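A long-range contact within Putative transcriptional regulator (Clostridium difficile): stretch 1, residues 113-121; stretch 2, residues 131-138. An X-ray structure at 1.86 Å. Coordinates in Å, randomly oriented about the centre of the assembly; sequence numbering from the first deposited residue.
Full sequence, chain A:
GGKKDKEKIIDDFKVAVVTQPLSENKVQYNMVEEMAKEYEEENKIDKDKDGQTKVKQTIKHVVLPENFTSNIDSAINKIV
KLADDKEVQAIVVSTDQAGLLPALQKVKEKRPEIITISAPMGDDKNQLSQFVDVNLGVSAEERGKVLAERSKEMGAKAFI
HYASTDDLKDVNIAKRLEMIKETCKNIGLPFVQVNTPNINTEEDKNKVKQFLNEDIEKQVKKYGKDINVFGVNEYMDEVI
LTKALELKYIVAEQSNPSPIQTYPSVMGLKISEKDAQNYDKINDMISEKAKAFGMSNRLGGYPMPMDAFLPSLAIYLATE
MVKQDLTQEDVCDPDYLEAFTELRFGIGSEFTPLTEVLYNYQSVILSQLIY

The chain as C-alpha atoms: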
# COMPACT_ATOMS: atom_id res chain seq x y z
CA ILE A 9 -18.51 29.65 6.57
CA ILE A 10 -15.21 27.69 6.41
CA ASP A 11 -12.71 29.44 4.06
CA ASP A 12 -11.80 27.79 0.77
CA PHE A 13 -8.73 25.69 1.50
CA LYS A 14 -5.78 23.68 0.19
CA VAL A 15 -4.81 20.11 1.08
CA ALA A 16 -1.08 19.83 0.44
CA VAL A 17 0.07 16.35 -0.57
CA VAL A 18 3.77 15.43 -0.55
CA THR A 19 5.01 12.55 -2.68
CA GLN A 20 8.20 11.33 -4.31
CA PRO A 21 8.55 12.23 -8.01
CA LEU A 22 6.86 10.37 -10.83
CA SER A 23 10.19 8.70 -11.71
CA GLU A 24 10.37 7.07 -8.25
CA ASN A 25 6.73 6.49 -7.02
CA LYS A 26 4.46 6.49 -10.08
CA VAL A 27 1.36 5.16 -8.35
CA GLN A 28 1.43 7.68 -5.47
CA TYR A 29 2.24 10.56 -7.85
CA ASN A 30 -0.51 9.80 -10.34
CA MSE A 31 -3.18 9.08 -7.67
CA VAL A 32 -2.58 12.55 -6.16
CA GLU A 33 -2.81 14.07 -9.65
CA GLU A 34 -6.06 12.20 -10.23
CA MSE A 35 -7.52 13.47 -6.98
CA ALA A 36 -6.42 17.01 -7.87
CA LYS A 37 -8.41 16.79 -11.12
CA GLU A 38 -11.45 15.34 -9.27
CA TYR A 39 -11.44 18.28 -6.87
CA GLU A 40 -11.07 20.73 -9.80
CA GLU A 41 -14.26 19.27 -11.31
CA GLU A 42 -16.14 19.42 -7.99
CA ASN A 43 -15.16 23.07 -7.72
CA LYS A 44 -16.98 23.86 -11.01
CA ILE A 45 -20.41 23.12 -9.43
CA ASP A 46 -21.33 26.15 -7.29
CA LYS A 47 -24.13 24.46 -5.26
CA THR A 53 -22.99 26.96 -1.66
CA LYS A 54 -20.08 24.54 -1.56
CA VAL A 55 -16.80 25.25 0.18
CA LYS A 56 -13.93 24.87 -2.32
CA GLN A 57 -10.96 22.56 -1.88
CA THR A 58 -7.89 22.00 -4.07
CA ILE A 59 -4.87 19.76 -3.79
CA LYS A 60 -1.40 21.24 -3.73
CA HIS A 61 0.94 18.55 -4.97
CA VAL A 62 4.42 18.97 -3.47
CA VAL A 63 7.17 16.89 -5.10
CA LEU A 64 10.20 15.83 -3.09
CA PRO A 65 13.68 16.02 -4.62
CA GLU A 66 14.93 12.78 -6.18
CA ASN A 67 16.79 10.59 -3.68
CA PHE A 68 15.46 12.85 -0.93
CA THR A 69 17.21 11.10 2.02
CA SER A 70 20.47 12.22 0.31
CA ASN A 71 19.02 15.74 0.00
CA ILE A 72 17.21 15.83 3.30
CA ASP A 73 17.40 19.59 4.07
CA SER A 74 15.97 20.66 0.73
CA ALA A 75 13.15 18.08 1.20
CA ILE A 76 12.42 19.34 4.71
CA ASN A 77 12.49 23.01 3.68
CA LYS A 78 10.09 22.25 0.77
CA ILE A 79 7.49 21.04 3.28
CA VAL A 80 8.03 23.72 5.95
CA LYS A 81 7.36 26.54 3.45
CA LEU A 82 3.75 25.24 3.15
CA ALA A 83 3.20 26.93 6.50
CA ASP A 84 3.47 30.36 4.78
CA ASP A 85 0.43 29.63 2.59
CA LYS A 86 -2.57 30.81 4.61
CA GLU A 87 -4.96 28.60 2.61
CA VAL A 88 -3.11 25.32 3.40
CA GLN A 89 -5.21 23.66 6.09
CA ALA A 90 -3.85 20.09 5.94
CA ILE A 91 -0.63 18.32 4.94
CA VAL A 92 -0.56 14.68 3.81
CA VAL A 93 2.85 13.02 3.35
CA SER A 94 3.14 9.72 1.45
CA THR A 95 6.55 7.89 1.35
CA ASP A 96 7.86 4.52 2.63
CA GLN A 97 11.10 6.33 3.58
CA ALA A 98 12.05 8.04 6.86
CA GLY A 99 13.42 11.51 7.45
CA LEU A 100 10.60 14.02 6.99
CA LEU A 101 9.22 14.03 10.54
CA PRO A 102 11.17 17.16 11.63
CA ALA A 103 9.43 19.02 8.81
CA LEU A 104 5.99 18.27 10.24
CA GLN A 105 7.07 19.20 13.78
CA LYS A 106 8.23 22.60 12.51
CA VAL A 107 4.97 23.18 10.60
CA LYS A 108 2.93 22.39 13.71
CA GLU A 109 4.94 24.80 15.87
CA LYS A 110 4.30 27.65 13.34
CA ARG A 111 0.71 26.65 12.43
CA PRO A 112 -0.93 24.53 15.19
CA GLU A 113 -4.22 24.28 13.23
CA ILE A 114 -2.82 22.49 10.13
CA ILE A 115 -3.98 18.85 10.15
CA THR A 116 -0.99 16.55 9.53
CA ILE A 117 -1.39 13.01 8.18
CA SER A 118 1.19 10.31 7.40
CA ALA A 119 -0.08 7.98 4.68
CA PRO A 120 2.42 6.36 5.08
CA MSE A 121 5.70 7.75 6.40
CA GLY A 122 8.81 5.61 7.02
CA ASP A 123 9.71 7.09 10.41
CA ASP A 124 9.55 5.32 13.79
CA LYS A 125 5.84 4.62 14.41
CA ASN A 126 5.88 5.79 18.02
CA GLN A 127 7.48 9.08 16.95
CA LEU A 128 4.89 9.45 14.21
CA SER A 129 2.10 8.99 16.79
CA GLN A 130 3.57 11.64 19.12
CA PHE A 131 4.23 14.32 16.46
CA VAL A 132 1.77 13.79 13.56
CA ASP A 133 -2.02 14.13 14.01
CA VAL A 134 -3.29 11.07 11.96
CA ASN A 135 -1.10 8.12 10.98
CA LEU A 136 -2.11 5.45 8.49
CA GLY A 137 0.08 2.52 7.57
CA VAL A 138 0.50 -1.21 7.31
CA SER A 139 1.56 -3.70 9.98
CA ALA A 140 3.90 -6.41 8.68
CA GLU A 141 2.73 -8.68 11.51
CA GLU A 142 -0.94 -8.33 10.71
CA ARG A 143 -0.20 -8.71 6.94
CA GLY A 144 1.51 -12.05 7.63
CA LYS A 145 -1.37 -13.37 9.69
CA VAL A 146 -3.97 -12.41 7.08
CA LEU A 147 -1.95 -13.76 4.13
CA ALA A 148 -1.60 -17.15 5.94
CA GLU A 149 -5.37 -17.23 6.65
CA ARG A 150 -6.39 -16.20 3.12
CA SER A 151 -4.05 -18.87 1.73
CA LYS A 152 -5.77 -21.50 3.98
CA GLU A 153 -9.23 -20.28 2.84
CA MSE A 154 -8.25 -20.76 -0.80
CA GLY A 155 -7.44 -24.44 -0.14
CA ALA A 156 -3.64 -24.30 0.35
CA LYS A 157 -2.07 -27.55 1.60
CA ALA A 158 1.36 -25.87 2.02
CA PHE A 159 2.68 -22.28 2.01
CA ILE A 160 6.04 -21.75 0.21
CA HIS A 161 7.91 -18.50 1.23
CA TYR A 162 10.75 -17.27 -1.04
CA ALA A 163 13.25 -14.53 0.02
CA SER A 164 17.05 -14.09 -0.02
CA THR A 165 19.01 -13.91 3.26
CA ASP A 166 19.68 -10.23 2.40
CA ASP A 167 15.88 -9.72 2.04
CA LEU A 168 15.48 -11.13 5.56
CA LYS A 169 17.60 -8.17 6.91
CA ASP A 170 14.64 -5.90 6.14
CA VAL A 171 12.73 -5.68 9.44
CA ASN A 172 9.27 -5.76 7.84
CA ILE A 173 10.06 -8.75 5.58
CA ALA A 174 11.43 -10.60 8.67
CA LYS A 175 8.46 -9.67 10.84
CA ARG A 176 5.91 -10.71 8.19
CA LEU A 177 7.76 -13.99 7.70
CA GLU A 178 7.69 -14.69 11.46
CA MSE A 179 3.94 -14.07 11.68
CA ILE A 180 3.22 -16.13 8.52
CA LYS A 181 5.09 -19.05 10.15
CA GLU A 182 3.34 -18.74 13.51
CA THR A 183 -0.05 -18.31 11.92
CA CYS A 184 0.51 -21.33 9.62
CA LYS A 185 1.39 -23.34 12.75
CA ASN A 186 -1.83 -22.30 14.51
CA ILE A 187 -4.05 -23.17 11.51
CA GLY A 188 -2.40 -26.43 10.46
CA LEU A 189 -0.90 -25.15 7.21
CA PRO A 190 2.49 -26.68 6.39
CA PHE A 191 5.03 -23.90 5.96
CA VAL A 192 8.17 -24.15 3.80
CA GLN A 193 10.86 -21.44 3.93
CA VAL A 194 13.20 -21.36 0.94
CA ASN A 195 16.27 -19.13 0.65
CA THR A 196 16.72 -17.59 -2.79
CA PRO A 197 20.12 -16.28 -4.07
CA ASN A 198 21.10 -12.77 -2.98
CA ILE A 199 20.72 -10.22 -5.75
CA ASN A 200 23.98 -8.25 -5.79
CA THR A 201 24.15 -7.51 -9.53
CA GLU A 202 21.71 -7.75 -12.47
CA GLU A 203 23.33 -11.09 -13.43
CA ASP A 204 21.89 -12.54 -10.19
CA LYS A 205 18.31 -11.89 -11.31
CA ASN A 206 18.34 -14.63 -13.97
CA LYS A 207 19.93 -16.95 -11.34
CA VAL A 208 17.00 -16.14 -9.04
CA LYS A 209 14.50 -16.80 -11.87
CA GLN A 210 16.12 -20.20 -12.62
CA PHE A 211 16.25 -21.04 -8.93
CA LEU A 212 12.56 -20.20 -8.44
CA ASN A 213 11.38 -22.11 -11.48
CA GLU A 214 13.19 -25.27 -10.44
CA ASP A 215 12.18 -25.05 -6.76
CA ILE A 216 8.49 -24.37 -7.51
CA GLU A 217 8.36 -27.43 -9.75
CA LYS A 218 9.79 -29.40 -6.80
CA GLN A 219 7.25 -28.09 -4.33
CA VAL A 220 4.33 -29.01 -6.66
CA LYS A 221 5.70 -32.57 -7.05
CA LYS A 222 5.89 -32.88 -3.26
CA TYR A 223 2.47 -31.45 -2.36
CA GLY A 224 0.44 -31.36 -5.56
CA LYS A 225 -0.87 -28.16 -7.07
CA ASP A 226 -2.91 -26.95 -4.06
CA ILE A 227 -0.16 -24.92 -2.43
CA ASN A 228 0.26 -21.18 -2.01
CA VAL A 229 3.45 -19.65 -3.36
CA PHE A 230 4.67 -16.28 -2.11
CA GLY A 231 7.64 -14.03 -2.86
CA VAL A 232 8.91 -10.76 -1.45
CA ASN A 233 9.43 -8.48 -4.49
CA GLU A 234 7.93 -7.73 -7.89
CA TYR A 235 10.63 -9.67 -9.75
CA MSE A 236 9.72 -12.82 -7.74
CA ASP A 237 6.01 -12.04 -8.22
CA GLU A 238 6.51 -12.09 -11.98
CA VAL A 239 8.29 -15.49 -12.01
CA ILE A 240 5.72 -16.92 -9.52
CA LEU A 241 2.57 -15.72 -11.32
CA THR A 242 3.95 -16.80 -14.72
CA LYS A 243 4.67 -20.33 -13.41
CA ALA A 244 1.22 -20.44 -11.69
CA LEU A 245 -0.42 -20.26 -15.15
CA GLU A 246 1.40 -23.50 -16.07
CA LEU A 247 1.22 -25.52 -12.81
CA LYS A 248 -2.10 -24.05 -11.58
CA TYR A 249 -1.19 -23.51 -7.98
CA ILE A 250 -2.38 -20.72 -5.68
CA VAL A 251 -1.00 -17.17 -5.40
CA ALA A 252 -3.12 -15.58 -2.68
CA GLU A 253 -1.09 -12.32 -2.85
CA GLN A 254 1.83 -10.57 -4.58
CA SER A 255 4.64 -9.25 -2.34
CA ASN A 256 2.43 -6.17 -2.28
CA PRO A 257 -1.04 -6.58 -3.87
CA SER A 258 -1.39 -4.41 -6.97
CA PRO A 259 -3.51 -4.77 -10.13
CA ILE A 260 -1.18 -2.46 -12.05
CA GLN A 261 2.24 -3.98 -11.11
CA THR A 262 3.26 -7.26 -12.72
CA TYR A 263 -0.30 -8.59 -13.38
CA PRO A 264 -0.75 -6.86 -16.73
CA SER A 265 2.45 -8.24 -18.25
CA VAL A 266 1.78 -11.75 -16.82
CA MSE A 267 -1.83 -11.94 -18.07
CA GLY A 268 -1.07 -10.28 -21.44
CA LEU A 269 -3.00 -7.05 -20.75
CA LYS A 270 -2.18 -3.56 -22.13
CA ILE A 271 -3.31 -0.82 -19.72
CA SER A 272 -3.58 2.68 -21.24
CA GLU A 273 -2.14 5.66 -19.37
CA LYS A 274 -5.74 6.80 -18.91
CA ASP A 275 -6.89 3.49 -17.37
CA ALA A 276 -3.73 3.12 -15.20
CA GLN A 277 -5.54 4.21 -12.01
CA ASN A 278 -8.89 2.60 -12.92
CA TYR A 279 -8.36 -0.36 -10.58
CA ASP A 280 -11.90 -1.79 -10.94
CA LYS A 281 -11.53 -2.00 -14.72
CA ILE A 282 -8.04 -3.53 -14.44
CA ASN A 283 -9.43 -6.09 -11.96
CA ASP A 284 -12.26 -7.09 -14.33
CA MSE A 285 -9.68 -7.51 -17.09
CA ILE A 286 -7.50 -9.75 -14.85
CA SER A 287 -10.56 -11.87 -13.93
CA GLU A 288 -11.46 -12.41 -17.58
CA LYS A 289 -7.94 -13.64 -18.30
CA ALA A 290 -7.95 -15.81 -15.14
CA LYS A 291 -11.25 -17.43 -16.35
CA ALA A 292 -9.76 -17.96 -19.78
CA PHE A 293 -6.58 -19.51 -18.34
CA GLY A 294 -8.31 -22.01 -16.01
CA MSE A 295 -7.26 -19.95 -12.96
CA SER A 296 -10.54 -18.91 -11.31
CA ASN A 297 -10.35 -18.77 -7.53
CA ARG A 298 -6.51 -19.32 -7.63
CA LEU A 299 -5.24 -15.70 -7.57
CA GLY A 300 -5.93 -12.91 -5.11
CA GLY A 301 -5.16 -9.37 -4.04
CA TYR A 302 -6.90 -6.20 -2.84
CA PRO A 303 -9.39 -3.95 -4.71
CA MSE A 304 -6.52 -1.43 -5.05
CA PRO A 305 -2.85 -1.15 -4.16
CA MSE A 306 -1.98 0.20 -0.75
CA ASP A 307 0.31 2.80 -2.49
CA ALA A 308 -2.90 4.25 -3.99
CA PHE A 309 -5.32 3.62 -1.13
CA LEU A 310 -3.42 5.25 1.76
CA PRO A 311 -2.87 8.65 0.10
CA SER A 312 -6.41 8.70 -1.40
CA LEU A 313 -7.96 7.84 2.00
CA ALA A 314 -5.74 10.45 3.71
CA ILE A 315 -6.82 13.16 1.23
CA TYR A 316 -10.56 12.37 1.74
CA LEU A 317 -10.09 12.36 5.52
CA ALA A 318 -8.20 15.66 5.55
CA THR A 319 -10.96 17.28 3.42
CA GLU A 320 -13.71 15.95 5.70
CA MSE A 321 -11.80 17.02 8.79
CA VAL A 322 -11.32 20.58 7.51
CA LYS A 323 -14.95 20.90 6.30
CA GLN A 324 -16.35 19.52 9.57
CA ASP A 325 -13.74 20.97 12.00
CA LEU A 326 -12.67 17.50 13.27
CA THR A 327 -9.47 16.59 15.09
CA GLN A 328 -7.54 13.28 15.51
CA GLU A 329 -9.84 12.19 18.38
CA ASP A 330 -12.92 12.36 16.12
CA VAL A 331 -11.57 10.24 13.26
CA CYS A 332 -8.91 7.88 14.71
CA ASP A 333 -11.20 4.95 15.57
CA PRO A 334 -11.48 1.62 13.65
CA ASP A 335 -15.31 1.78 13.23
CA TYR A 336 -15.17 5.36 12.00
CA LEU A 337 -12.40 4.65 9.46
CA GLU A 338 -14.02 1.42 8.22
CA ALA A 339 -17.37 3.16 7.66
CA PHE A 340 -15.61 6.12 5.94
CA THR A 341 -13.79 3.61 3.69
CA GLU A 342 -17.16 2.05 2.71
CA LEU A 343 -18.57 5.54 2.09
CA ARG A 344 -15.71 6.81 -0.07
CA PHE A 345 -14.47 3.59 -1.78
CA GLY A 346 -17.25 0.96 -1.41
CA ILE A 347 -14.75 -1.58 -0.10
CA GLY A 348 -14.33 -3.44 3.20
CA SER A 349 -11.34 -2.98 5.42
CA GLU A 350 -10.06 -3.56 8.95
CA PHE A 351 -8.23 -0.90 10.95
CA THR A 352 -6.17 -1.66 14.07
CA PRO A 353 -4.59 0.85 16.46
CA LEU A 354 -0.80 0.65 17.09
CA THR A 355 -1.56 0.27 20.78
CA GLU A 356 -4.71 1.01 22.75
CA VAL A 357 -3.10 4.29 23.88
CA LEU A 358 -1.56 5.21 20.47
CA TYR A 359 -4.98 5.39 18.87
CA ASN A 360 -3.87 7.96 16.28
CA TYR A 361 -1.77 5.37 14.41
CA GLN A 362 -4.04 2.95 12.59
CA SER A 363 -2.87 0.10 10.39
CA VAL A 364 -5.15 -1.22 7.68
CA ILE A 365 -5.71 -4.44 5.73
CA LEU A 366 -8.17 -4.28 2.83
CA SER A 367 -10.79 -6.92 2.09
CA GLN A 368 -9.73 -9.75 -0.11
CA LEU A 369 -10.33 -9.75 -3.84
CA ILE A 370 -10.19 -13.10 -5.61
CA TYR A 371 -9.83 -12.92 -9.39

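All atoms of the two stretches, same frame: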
# COMPACT_ATOMS: atom_id res chain seq x y z
N GLU A 113 -2.92 24.71 13.76
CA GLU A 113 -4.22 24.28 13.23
C GLU A 113 -4.15 23.39 11.97
O GLU A 113 -5.13 22.73 11.62
CB GLU A 113 -5.13 25.49 12.99
CG GLU A 113 -4.92 26.25 11.66
CD GLU A 113 -3.67 27.14 11.61
OE1 GLU A 113 -2.84 27.15 12.54
OE2 GLU A 113 -3.53 27.84 10.59
N ILE A 114 -3.01 23.38 11.28
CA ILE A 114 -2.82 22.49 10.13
C ILE A 114 -2.91 21.02 10.56
O ILE A 114 -2.22 20.58 11.47
CB ILE A 114 -1.48 22.77 9.38
CG1 ILE A 114 -1.52 24.16 8.74
CG2 ILE A 114 -1.22 21.70 8.30
CD1 ILE A 114 -0.35 24.48 7.74
N ILE A 115 -3.79 20.27 9.89
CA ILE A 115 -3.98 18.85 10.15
C ILE A 115 -2.89 18.09 9.42
O ILE A 115 -2.78 18.19 8.21
CB ILE A 115 -5.33 18.42 9.62
CG1 ILE A 115 -6.42 19.15 10.40
CG2 ILE A 115 -5.51 16.91 9.72
CD1 ILE A 115 -7.81 18.83 9.91
N THR A 116 -2.06 17.35 10.15
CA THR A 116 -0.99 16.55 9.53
C THR A 116 -1.29 15.05 9.52
O THR A 116 -1.76 14.49 10.51
CB THR A 116 0.36 16.82 10.23
OG1 THR A 116 0.20 16.65 11.65
CG2 THR A 116 0.85 18.25 9.91
N ILE A 117 -1.02 14.39 8.39
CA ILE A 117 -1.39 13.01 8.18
C ILE A 117 -0.24 12.29 7.46
O ILE A 117 0.22 12.75 6.40
CB ILE A 117 -2.67 12.88 7.32
CG1 ILE A 117 -3.79 13.78 7.86
CG2 ILE A 117 -3.12 11.40 7.20
CD1 ILE A 117 -5.09 13.63 7.14
N SER A 118 0.26 11.21 8.06
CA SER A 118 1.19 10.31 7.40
C SER A 118 0.34 9.21 6.71
O SER A 118 -0.64 8.67 7.29
CB SER A 118 2.23 9.73 8.39
OG SER A 118 1.63 8.90 9.41
N ALA A 119 0.70 8.89 5.47
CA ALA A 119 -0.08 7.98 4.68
C ALA A 119 0.67 7.29 3.50
O ALA A 119 0.28 7.40 2.35
CB ALA A 119 -1.33 8.70 4.20
N PRO A 120 1.76 6.54 3.79
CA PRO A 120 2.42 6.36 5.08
C PRO A 120 3.63 7.27 5.18
O PRO A 120 3.91 8.03 4.26
CB PRO A 120 2.90 4.89 4.99
CG PRO A 120 3.40 4.79 3.51
CD PRO A 120 2.40 5.71 2.73
N MSE A 121 4.32 7.24 6.32
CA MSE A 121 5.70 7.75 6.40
C MSE A 121 6.60 6.61 6.94
O MSE A 121 6.10 5.69 7.59
CB MSE A 121 5.79 9.01 7.26
CG MSE A 121 5.32 10.27 6.50
SE MSE A 121 5.05 11.84 7.66
CE MSE A 121 6.90 12.17 8.24
N PHE A 131 4.00 13.01 17.13
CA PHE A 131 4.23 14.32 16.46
C PHE A 131 3.37 14.62 15.23
O PHE A 131 3.39 15.74 14.75
CB PHE A 131 5.72 14.48 16.09
CG PHE A 131 6.64 14.48 17.28
CD1 PHE A 131 6.55 15.47 18.23
CD2 PHE A 131 7.59 13.48 17.44
CE1 PHE A 131 7.40 15.47 19.34
CE2 PHE A 131 8.44 13.46 18.54
CZ PHE A 131 8.35 14.46 19.49
N VAL A 132 2.64 13.62 14.73
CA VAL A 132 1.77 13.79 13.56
C VAL A 132 0.34 13.48 13.97
O VAL A 132 0.09 12.50 14.71
CB VAL A 132 2.24 12.86 12.39
CG1 VAL A 132 1.33 13.01 11.16
CG2 VAL A 132 3.73 13.14 12.03
N ASP A 133 -0.63 14.28 13.51
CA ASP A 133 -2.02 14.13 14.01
C ASP A 133 -2.69 12.76 13.70
O ASP A 133 -3.25 12.14 14.60
CB ASP A 133 -2.94 15.25 13.45
CG ASP A 133 -2.48 16.64 13.82
OD1 ASP A 133 -1.99 16.82 14.95
OD2 ASP A 133 -2.62 17.58 12.97
N VAL A 134 -2.67 12.34 12.43
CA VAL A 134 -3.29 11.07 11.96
C VAL A 134 -2.25 10.28 11.19
O VAL A 134 -1.54 10.84 10.36
CB VAL A 134 -4.52 11.31 11.06
CG1 VAL A 134 -5.16 9.98 10.63
CG2 VAL A 134 -5.55 12.19 11.80
N ASN A 135 -2.11 9.02 11.54
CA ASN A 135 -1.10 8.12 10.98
C ASN A 135 -1.73 6.84 10.47
O ASN A 135 -2.39 6.13 11.22
CB ASN A 135 -0.03 7.84 12.02
CG ASN A 135 0.65 9.12 12.49
OD1 ASN A 135 1.48 9.68 11.76
ND2 ASN A 135 0.25 9.64 13.66
N LEU A 136 -1.54 6.58 9.19
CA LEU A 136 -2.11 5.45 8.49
C LEU A 136 -0.97 4.67 7.88
O LEU A 136 -0.03 5.26 7.33
CB LEU A 136 -3.00 5.94 7.37
CG LEU A 136 -4.11 6.92 7.75
CD1 LEU A 136 -4.80 7.46 6.45
CD2 LEU A 136 -5.10 6.26 8.69
N GLY A 137 -1.00 3.35 8.04
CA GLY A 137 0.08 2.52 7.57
C GLY A 137 -0.32 1.06 7.51
O GLY A 137 -1.49 0.71 7.58
N VAL A 138 0.69 0.22 7.35
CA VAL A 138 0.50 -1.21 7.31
C VAL A 138 1.36 -1.87 8.38
O VAL A 138 2.48 -1.43 8.62
CB VAL A 138 0.84 -1.78 5.93
CG1 VAL A 138 -0.10 -1.19 4.87
CG2 VAL A 138 2.30 -1.53 5.58
O HOH W 1 2.85 17.29 12.77
O HOH W 2 2.27 6.24 8.50

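Two short strands, Ile-115 to Ser-118 and Val-134 to Gly-137, lie side by side and run in the same direction, their axes 16° apart and 4.7 Å at closest approach. As is usual for parallel pairing, one residue of a bridged pair uses both its N and its O, bonding to the residues before and after its partner. Here that residue is Ser-118, opposite Asn-135: its N donates to Val-134 O (2.9 Å), and its O accepts from Leu-136 N (3.0 Å). Two residues earlier, Thr-116 O accepts from Val-134 N (3.0 Å), so both backbone polar atoms of Val-134 are satisfied by the neighbouring strand. Val-134 O also receives a CA-H...O contact from Ile-117 CA at 3.1 Å.

Before the second strand begins, side chains take over the role of the backbone. Asp-133 points its CB toward the first stretch, and its OD2 accepts from Thr-116 N at 2.9 Å with a nearly straight angle of 168°. Thr-116 answers with its own side chain: in the p rotamer, its OG1 accepts from Asp-133 N (3.1 Å, 170°). Each residue thus supplies a side-chain acceptor for the other's backbone N-H. Aspartate suits this place because a short carboxylate can reach a backbone amide, and threonine because its hydroxyl can accept while keeping a proton to give. A water 2.9 Å from Thr-116 OG1 also donates to Phe-131 O (2.6 Å), linking the threonine to the residue just before the chain leaves helical geometry.

On one face of the sheet Ser-118 and Asn-135 form a polar pair. Ser-118 OG donates to Asn-135 OD1 across a very short 2.5 Å. Asn-135 ND2 donates to Val-132 O at 3.1 Å within its own stretch. Both residues are buried, so these bonds meet polar needs that bulk solvent could not. A second water donates to Ser-118 OG (2.9 Å) and to Leu-136 O (2.8 Å) and accepts from Met-121 N (3.2 Å), tying the strands together where direct backbone pairing ends. Pro-120, which follows a cis peptide bond, has no N-H to offer there; its CA instead makes a CA-H...O contact with Leu-136 O at 3.5 Å.

The face bearing Ile-117 and Val-134 is apolar. Ile-117 CG1 packs against Val-134 CB at 4.1 Å. Leu-136 extends the packing, its CD1 lying 4.3 Å from both Ile-117 CG2 and Ala-119 CB.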